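Local atomic coordinates of viral structural protein 4 (Bombyx mori cytoplasmic polyhedrosis virus, PDB entry 6TZ0), a protein that binds GTP and sits against the viral RNA-dependent RNA polymerase, where it probably assists transcription of the double-stranded RNA genome. Residues L51-L56 and P169-Q174; A57-R62 and Y135-E140. All coordinates share one frame; numbering follows the deposited sequence.

Helix 41-60 carries both interactions, offering residues 51-56 to helix 170-176 in interaction 1 and its last turn to helix 136-146 in interaction 2. The two centres lie about 10 Å apart, and their side chains touch at the boundary. Tyr171 of interaction 1 rests its OH 3.8 Å from Ala57 CB, while Met55 SD lies 3.3 Å from Glu140 OE2 of interaction 2. Interaction 1 is buried and interaction 2 faces the surface. Their centres lie about 29 Å and 39 Å, respectively, from the centre of the chain, on the same side of it and away from the GTP-binding residues around Lys359; together they pack helices 136-146 and 170-176 against helix 41-60.

Interaction 1 of 2, residues L51-L56 and P169-Q174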
ATOM      1  N   LEU B  51      -0.051 -25.029 -42.024  1.00 28.24           N
ATOM      2  CA  LEU B  51      -0.632 -26.145 -41.277  1.00 28.24           C
ATOM      3  C   LEU B  51      -0.303 -26.061 -39.789  1.00 28.24           C
ATOM      4  O   LEU B  51      -1.149 -26.380 -38.939  1.00 28.24           O
ATOM      5  CB  LEU B  51      -0.141 -27.469 -41.855  1.00 28.24           C
ATOM      6  CG  LEU B  51      -0.592 -27.833 -43.268  1.00 28.24           C
ATOM      7  CD1 LEU B  51       0.104 -29.088 -43.741  1.00 28.24           C
ATOM      8  CD2 LEU B  51      -2.088 -28.021 -43.309  1.00 28.24           C
ATOM      9  N   ILE B  52       0.912 -25.617 -39.456  1.00 28.95           N
ATOM     10  CA  ILE B  52       1.287 -25.457 -38.053  1.00 28.95           C
ATOM     11  C   ILE B  52       0.478 -24.341 -37.394  1.00 28.95           C
ATOM     12  O   ILE B  52       0.045 -24.481 -36.244  1.00 28.95           O
ATOM     13  CB  ILE B  52       2.806 -25.230 -37.928  1.00 28.95           C
ATOM     14  CG1 ILE B  52       3.566 -26.492 -38.315  1.00 28.95           C
ATOM     15  CG2 ILE B  52       3.216 -24.873 -36.524  1.00 28.95           C
ATOM     16  CD1 ILE B  52       5.051 -26.282 -38.414  1.00 28.95           C
ATOM     17  N   HIS B  53       0.232 -23.236 -38.115  1.00 28.90           N
ATOM     18  CA  HIS B  53      -0.612 -22.162 -37.579  1.00 28.90           C
ATOM     19  C   HIS B  53      -2.032 -22.635 -37.297  1.00 28.90           C
ATOM     20  O   HIS B  53      -2.605 -22.301 -36.248  1.00 28.90           O
ATOM     21  CB  HIS B  53      -0.674 -20.978 -38.538  1.00 28.90           C
ATOM     22  CG  HIS B  53       0.539 -20.108 -38.525  1.00 28.90           C
ATOM     23  ND1 HIS B  53       1.602 -20.299 -39.377  1.00 28.90           N
ATOM     24  CD2 HIS B  53       0.841 -19.017 -37.784  1.00 28.90           C
ATOM     25  CE1 HIS B  53       2.512 -19.370 -39.154  1.00 28.90           C
ATOM     26  NE2 HIS B  53       2.078 -18.586 -38.184  1.00 28.90           N
ATOM     27  N   SER B  54      -2.608 -23.413 -38.217  1.00 29.63           N
ATOM     28  CA  SER B  54      -3.967 -23.913 -38.020  1.00 29.63           C
ATOM     29  C   SER B  54      -4.046 -24.864 -36.830  1.00 29.63           C
ATOM     30  O   SER B  54      -4.968 -24.770 -36.005  1.00 29.63           O
ATOM     31  CB  SER B  54      -4.442 -24.613 -39.286  1.00 29.63           C
ATOM     32  OG  SER B  54      -4.452 -23.721 -40.382  1.00 29.63           O
ATOM     33  N   MET B  55      -3.063 -25.765 -36.714  1.00 32.75           N
ATOM     34  CA  MET B  55      -3.024 -26.708 -35.600  1.00 32.75           C
ATOM     35  C   MET B  55      -2.840 -25.994 -34.266  1.00 32.75           C
ATOM     36  O   MET B  55      -3.478 -26.356 -33.269  1.00 32.75           O
ATOM     37  CB  MET B  55      -1.901 -27.715 -35.838  1.00 32.75           C
ATOM     38  CG  MET B  55      -1.779 -28.817 -34.814  1.00 32.75           C
ATOM     39  SD  MET B  55      -3.140 -29.974 -34.804  1.00 32.75           S
ATOM     40  CE  MET B  55      -2.793 -30.892 -36.296  1.00 32.75           C
ATOM     41  N   LEU B  56      -1.999 -24.955 -34.236  1.00 31.33           N
ATOM     42  CA  LEU B  56      -1.780 -24.199 -33.006  1.00 31.33           C
ATOM     43  C   LEU B  56      -3.021 -23.433 -32.576  1.00 31.33           C
ATOM     44  O   LEU B  56      -3.320 -23.364 -31.379  1.00 31.33           O
ATOM     45  CB  LEU B  56      -0.609 -23.237 -33.171  1.00 31.33           C
ATOM     46  CG  LEU B  56       0.789 -23.822 -33.060  1.00 31.33           C
ATOM     47  CD1 LEU B  56       1.801 -22.771 -33.403  1.00 31.33           C
ATOM     48  CD2 LEU B  56       0.990 -24.290 -31.646  1.00 31.33           C
ATOM     49  N   PRO B 169      -0.828 -13.300 -33.287  1.00 26.70           N
ATOM     50  CA  PRO B 169      -1.747 -14.034 -32.412  1.00 26.70           C
ATOM     51  C   PRO B 169      -1.151 -14.302 -31.039  1.00 26.70           C
ATOM     52  O   PRO B 169       0.047 -14.153 -30.799  1.00 26.70           O
ATOM     53  CB  PRO B 169      -1.977 -15.340 -33.173  1.00 26.70           C
ATOM     54  CG  PRO B 169      -1.704 -15.004 -34.569  1.00 26.70           C
ATOM     55  CD  PRO B 169      -0.608 -14.006 -34.556  1.00 26.70           C
ATOM     56  N   ASN B 170      -2.026 -14.719 -30.124  1.00 29.85           N
ATOM     57  CA  ASN B 170      -1.619 -14.893 -28.735  1.00 29.85           C
ATOM     58  C   ASN B 170      -0.714 -16.102 -28.558  1.00 29.85           C
ATOM     59  O   ASN B 170       0.259 -16.039 -27.802  1.00 29.85           O
ATOM     60  CB  ASN B 170      -2.847 -15.015 -27.836  1.00 29.85           C
ATOM     61  CG  ASN B 170      -3.568 -13.703 -27.657  1.00 29.85           C
ATOM     62  OD1 ASN B 170      -2.946 -12.659 -27.498  1.00 29.85           O
ATOM     63  ND2 ASN B 170      -4.889 -13.750 -27.672  1.00 29.85           N
ATOM     64  N   TYR B 171      -1.010 -17.204 -29.251  1.00 28.05           N
ATOM     65  CA  TYR B 171      -0.209 -18.415 -29.096  1.00 28.05           C
ATOM     66  C   TYR B 171       1.196 -18.252 -29.669  1.00 28.05           C
ATOM     67  O   TYR B 171       2.153 -18.822 -29.131  1.00 28.05           O
ATOM     68  CB  TYR B 171      -0.940 -19.614 -29.716  1.00 28.05           C
ATOM     69  CG  TYR B 171      -1.415 -19.432 -31.143  1.00 28.05           C
ATOM     70  CD1 TYR B 171      -0.580 -19.704 -32.217  1.00 28.05           C
ATOM     71  CD2 TYR B 171      -2.703 -18.995 -31.412  1.00 28.05           C
ATOM     72  CE1 TYR B 171      -1.010 -19.535 -33.516  1.00 28.05           C
ATOM     73  CE2 TYR B 171      -3.141 -18.827 -32.705  1.00 28.05           C
ATOM     74  CZ  TYR B 171      -2.289 -19.096 -33.750  1.00 28.05           C
ATOM     75  OH  TYR B 171      -2.723 -18.929 -35.042  1.00 28.05           O
ATOM     76  N   ILE B 172       1.353 -17.433 -30.709  1.00 26.62           N
ATOM     77  CA  ILE B 172       2.689 -17.130 -31.212  1.00 26.62           C
ATOM     78  C   ILE B 172       3.470 -16.303 -30.195  1.00 26.62           C
ATOM     79  O   ILE B 172       4.665 -16.536 -29.978  1.00 26.62           O
ATOM     80  CB  ILE B 172       2.594 -16.442 -32.585  1.00 26.62           C
ATOM     81  CG1 ILE B 172       1.901 -17.362 -33.582  1.00 26.62           C
ATOM     82  CG2 ILE B 172       3.965 -16.084 -33.124  1.00 26.62           C
ATOM     83  CD1 ILE B 172       2.631 -18.662 -33.812  1.00 26.62           C
ATOM     84  N   ASN B 173       2.797 -15.363 -29.523  1.00 26.66           N
ATOM     85  CA  ASN B 173       3.421 -14.617 -28.433  1.00 26.66           C
ATOM     86  C   ASN B 173       3.805 -15.519 -27.272  1.00 26.66           C
ATOM     87  O   ASN B 173       4.798 -15.256 -26.589  1.00 26.66           O
ATOM     88  CB  ASN B 173       2.484 -13.527 -27.923  1.00 26.66           C
ATOM     89  CG  ASN B 173       2.354 -12.376 -28.877  1.00 26.66           C
ATOM     90  OD1 ASN B 173       3.331 -11.940 -29.477  1.00 26.66           O
ATOM     91  ND2 ASN B 173       1.145 -11.861 -29.015  1.00 26.66           N
ATOM     92  N   GLN B 174       3.022 -16.570 -27.024  1.00 28.99           N
ATOM     93  CA  GLN B 174       3.398 -17.556 -26.017  1.00 28.99           C
ATOM     94  C   GLN B 174       4.626 -18.346 -26.446  1.00 28.99           C
ATOM     95  O   GLN B 174       5.423 -18.760 -25.598  1.00 28.99           O
ATOM     96  CB  GLN B 174       2.221 -18.490 -25.755  1.00 28.99           C
ATOM     97  CG  GLN B 174       1.019 -17.775 -25.187  1.00 28.99           C
ATOM     98  CD  GLN B 174      -0.219 -18.630 -25.150  1.00 28.99           C
ATOM     99  OE1 GLN B 174      -0.183 -19.813 -25.463  1.00 28.99           O
ATOM    100  NE2 GLN B 174      -1.341 -18.012 -24.834  1.00 28.99           N
TER
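Leu56 and Tyr171 make the main apolar contact, their side chains crossing obliquely. Leu56 CB touches one side of the phenol, 3.7 Å from Tyr171 CD1 and the same from CE1, and Leu56 CD1 reaches Tyr171 CD1 at 4.1 Å. With CG between its own backbone N and carbonyl carbon (chi1 52°), the Tyr171 ring starts out toward helix 41-60. Leu56 O lies over one face of the ring; on the opposite face Pro169 CB lies 3.7 Å above the plane, offset toward the rim, so that the ring has the partner helix on one side and its own N-cap residue on the other. Ile172 extends the apolar patch, placing CD1 4.2 Å from Leu56 CD1 and 4.4 Å from His53 CD2.

No hydrogen bond crosses the contact. Tyr171 OH comes up to the edge of the His53 imidazole, near its plane, and stops 3.6 Å from His53 O. The imidazole hydrogen-bonds within its own neighbourhood, from ND1 to Ala49 O one turn earlier and, weakly, from NE2 to Phe2 O.

The axes of the two short segments approach to 11.0 Å at 100°, so helix 170-176 lies nearly crosswise to helix 41-60. Leu56 also packs on Tyr73 and Ile77 of helix 70-79 and on Met141 of helix 136-146, while Asn170 OD1 is hydrogen-bonded to Thr462 OG1 of the RNA-dependent RNA polymerase chain, placing helix 170-176 between this helical cluster and the polymerase.

Interaction 2 of 2, residues A57-R62 and Y135-E140; sequences AKHAAR and YKALTE
Lys58 NZ donates to Glu140 OE2 in a salt bridge modelled at 2.5 Å, a length too short to interpret at this resolution. It ties the last turn of helix 41-60 to the first turns of helix 136-146 in a helix-helix contact at the protein surface. The two side chains meet at about a right angle: Glu140 is extended beyond CG, which lies anti to the backbone N (chi1 -176°), while Lys58 bends at chi3.

Beneath the bridge, His59 makes the buried part of the contact. Ala137 CB sits over one face of its imidazole in a CH-pi contact, 3.7 Å from the centroid and 26° off the ring normal, displaced toward the rim at ND1. Glu140 OE1 approaches the ring edge in plane, 3.1 Å from His59 CE1, with the carboxylate turned 88° to the imidazole. Across this contact Glu140 thus meets Lys58 with OE2 and His59 with OE1, and its negative charge would tend to polarise the ring. Tyr73 of helix 70-79 packs against both His59 and Ala137, closing this corner from a third helix. At the outer margin the Arg62 guanidinium presents its edge to the alanine methyl, with NH2 4.2 Å from Ala137 CB.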
ATOM      1  N   ALA B  57      -3.750 -22.850 -33.531  1.00 30.82           N
ATOM      2  CA  ALA B  57      -4.989 -22.160 -33.186  1.00 30.82           C
ATOM      3  C   ALA B  57      -6.037 -23.131 -32.658  1.00 30.82           C
ATOM      4  O   ALA B  57      -6.753 -22.815 -31.694  1.00 30.82           O
ATOM      5  CB  ALA B  57      -5.516 -21.399 -34.396  1.00 30.82           C
ATOM      6  N   LYS B  58      -6.109 -24.332 -33.248  1.00 33.67           N
ATOM      7  CA  LYS B  58      -7.038 -25.349 -32.757  1.00 33.67           C
ATOM      8  C   LYS B  58      -6.696 -25.795 -31.339  1.00 33.67           C
ATOM      9  O   LYS B  58      -7.591 -25.930 -30.499  1.00 33.67           O
ATOM     10  CB  LYS B  58      -7.053 -26.554 -33.692  1.00 33.67           C
ATOM     11  CG  LYS B  58      -8.002 -27.648 -33.245  1.00 33.67           C
ATOM     12  CD  LYS B  58      -8.022 -28.817 -34.202  1.00 33.67           C
ATOM     13  CE  LYS B  58      -6.765 -29.652 -34.064  1.00 33.67           C
ATOM     14  NZ  LYS B  58      -6.818 -30.889 -34.888  1.00 33.67           N
ATOM     15  N   HIS B  59      -5.411 -26.016 -31.046  1.00 35.06           N
ATOM     16  CA  HIS B  59      -5.064 -26.450 -29.694  1.00 35.06           C
ATOM     17  C   HIS B  59      -5.192 -25.326 -28.678  1.00 35.06           C
ATOM     18  O   HIS B  59      -5.476 -25.589 -27.507  1.00 35.06           O
ATOM     19  CB  HIS B  59      -3.648 -27.014 -29.620  1.00 35.06           C
ATOM     20  CG  HIS B  59      -3.441 -28.252 -30.427  1.00 35.06           C
ATOM     21  ND1 HIS B  59      -4.197 -29.387 -30.250  1.00 35.06           N
ATOM     22  CD2 HIS B  59      -2.490 -28.573 -31.333  1.00 35.06           C
ATOM     23  CE1 HIS B  59      -3.769 -30.329 -31.069  1.00 35.06           C
ATOM     24  NE2 HIS B  59      -2.730 -29.863 -31.733  1.00 35.06           N
ATOM     25  N   ALA B  60      -4.967 -24.077 -29.085  1.00 34.61           N
ATOM     26  CA  ALA B  60      -5.097 -22.969 -28.149  1.00 34.61           C
ATOM     27  C   ALA B  60      -6.544 -22.622 -27.854  1.00 34.61           C
ATOM     28  O   ALA B  60      -6.827 -22.084 -26.780  1.00 34.61           O
ATOM     29  CB  ALA B  60      -4.379 -21.730 -28.682  1.00 34.61           C
ATOM     30  N   ALA B  61      -7.468 -22.925 -28.768  1.00 36.12           N
ATOM     31  CA  ALA B  61      -8.869 -22.615 -28.510  1.00 36.12           C
ATOM     32  C   ALA B  61      -9.505 -23.490 -27.435  1.00 36.12           C
ATOM     33  O   ALA B  61     -10.621 -23.186 -27.007  1.00 36.12           O
ATOM     34  CB  ALA B  61      -9.676 -22.733 -29.799  1.00 36.12           C
ATOM     35  N   ARG B  62      -8.839 -24.551 -26.980  1.00 40.85           N
ATOM     36  CA  ARG B  62      -9.452 -25.467 -26.031  1.00 40.85           C
ATOM     37  C   ARG B  62      -9.084 -25.208 -24.579  1.00 40.85           C
ATOM     38  O   ARG B  62      -9.807 -25.670 -23.692  1.00 40.85           O
ATOM     39  CB  ARG B  62      -9.094 -26.919 -26.365  1.00 40.85           C
ATOM     40  CG  ARG B  62      -9.710 -27.419 -27.650  1.00 40.85           C
ATOM     41  CD  ARG B  62      -9.763 -28.933 -27.675  1.00 40.85           C
ATOM     42  NE  ARG B  62      -8.450 -29.565 -27.686  1.00 40.85           N
ATOM     43  CZ  ARG B  62      -7.817 -29.953 -28.788  1.00 40.85           C
ATOM     44  NH1 ARG B  62      -8.378 -29.787 -29.976  1.00 40.85           N
ATOM     45  NH2 ARG B  62      -6.625 -30.525 -28.697  1.00 40.85           N
ATOM     46  N   TYR B 135      -1.148 -35.313 -22.892  1.00 52.06           N
ATOM     47  CA  TYR B 135      -0.182 -35.241 -23.980  1.00 52.06           C
ATOM     48  C   TYR B 135      -0.800 -35.525 -25.341  1.00 52.06           C
ATOM     49  O   TYR B 135      -0.072 -35.850 -26.278  1.00 52.06           O
ATOM     50  CB  TYR B 135       0.967 -36.219 -23.735  1.00 52.06           C
ATOM     51  CG  TYR B 135       1.929 -35.812 -22.654  1.00 52.06           C
ATOM     52  CD1 TYR B 135       2.941 -34.902 -22.914  1.00 52.06           C
ATOM     53  CD2 TYR B 135       1.840 -36.349 -21.379  1.00 52.06           C
ATOM     54  CE1 TYR B 135       3.832 -34.529 -21.933  1.00 52.06           C
ATOM     55  CE2 TYR B 135       2.726 -35.979 -20.386  1.00 52.06           C
ATOM     56  CZ  TYR B 135       3.721 -35.068 -20.672  1.00 52.06           C
ATOM     57  OH  TYR B 135       4.608 -34.697 -19.691  1.00 52.06           O
ATOM     58  N   LYS B 136      -2.120 -35.412 -25.471  1.00 47.02           N
ATOM     59  CA  LYS B 136      -2.773 -35.763 -26.729  1.00 47.02           C
ATOM     60  C   LYS B 136      -2.469 -34.744 -27.821  1.00 47.02           C
ATOM     61  O   LYS B 136      -2.184 -35.113 -28.973  1.00 47.02           O
ATOM     62  CB  LYS B 136      -4.278 -35.880 -26.507  1.00 47.02           C
ATOM     63  CG  LYS B 136      -5.061 -36.267 -27.739  1.00 47.02           C
ATOM     64  CD  LYS B 136      -6.522 -36.453 -27.400  1.00 47.02           C
ATOM     65  CE  LYS B 136      -7.185 -35.117 -27.122  1.00 47.02           C
ATOM     66  NZ  LYS B 136      -8.643 -35.265 -26.880  1.00 47.02           N
ATOM     67  N   ALA B 137      -2.508 -33.458 -27.467  1.00 41.04           N
ATOM     68  CA  ALA B 137      -2.228 -32.393 -28.421  1.00 41.04           C
ATOM     69  C   ALA B 137      -0.779 -32.423 -28.883  1.00 41.04           C
ATOM     70  O   ALA B 137      -0.486 -32.159 -30.057  1.00 41.04           O
ATOM     71  CB  ALA B 137      -2.560 -31.046 -27.791  1.00 41.04           C
ATOM     72  N   LEU B 138       0.140 -32.759 -27.976  1.00 40.40           N
ATOM     73  CA  LEU B 138       1.541 -32.879 -28.348  1.00 40.40           C
ATOM     74  C   LEU B 138       1.785 -34.075 -29.258  1.00 40.40           C
ATOM     75  O   LEU B 138       2.641 -33.999 -30.141  1.00 40.40           O
ATOM     76  CB  LEU B 138       2.410 -32.964 -27.096  1.00 40.40           C
ATOM     77  CG  LEU B 138       2.479 -31.691 -26.252  1.00 40.40           C
ATOM     78  CD1 LEU B 138       3.239 -31.934 -24.970  1.00 40.40           C
ATOM     79  CD2 LEU B 138       3.110 -30.558 -27.028  1.00 40.40           C
ATOM     80  N   THR B 139       1.032 -35.168 -29.090  1.00 40.79           N
ATOM     81  CA  THR B 139       1.141 -36.281 -30.030  1.00 40.79           C
ATOM     82  C   THR B 139       0.623 -35.904 -31.408  1.00 40.79           C
ATOM     83  O   THR B 139       1.191 -36.323 -32.423  1.00 40.79           O
ATOM     84  CB  THR B 139       0.390 -37.509 -29.522  1.00 40.79           C
ATOM     85  OG1 THR B 139      -0.965 -37.159 -29.217  1.00 40.79           O
ATOM     86  CG2 THR B 139       1.071 -38.110 -28.321  1.00 40.79           C
ATOM     87  N   GLU B 140      -0.461 -35.129 -31.464  1.00 38.58           N
ATOM     88  CA  GLU B 140      -0.993 -34.692 -32.752  1.00 38.58           C
ATOM     89  C   GLU B 140      -0.019 -33.763 -33.475  1.00 38.58           C
ATOM     90  O   GLU B 140       0.245 -33.933 -34.678  1.00 38.58           O
ATOM     91  CB  GLU B 140      -2.344 -34.019 -32.531  1.00 38.58           C
ATOM     92  CG  GLU B 140      -3.065 -33.600 -33.782  1.00 38.58           C
ATOM     93  CD  GLU B 140      -4.435 -33.038 -33.480  1.00 38.58           C
ATOM     94  OE1 GLU B 140      -4.813 -33.013 -32.291  1.00 38.58           O
ATOM     95  OE2 GLU B 140      -5.133 -32.613 -34.423  1.00 38.58           O
TER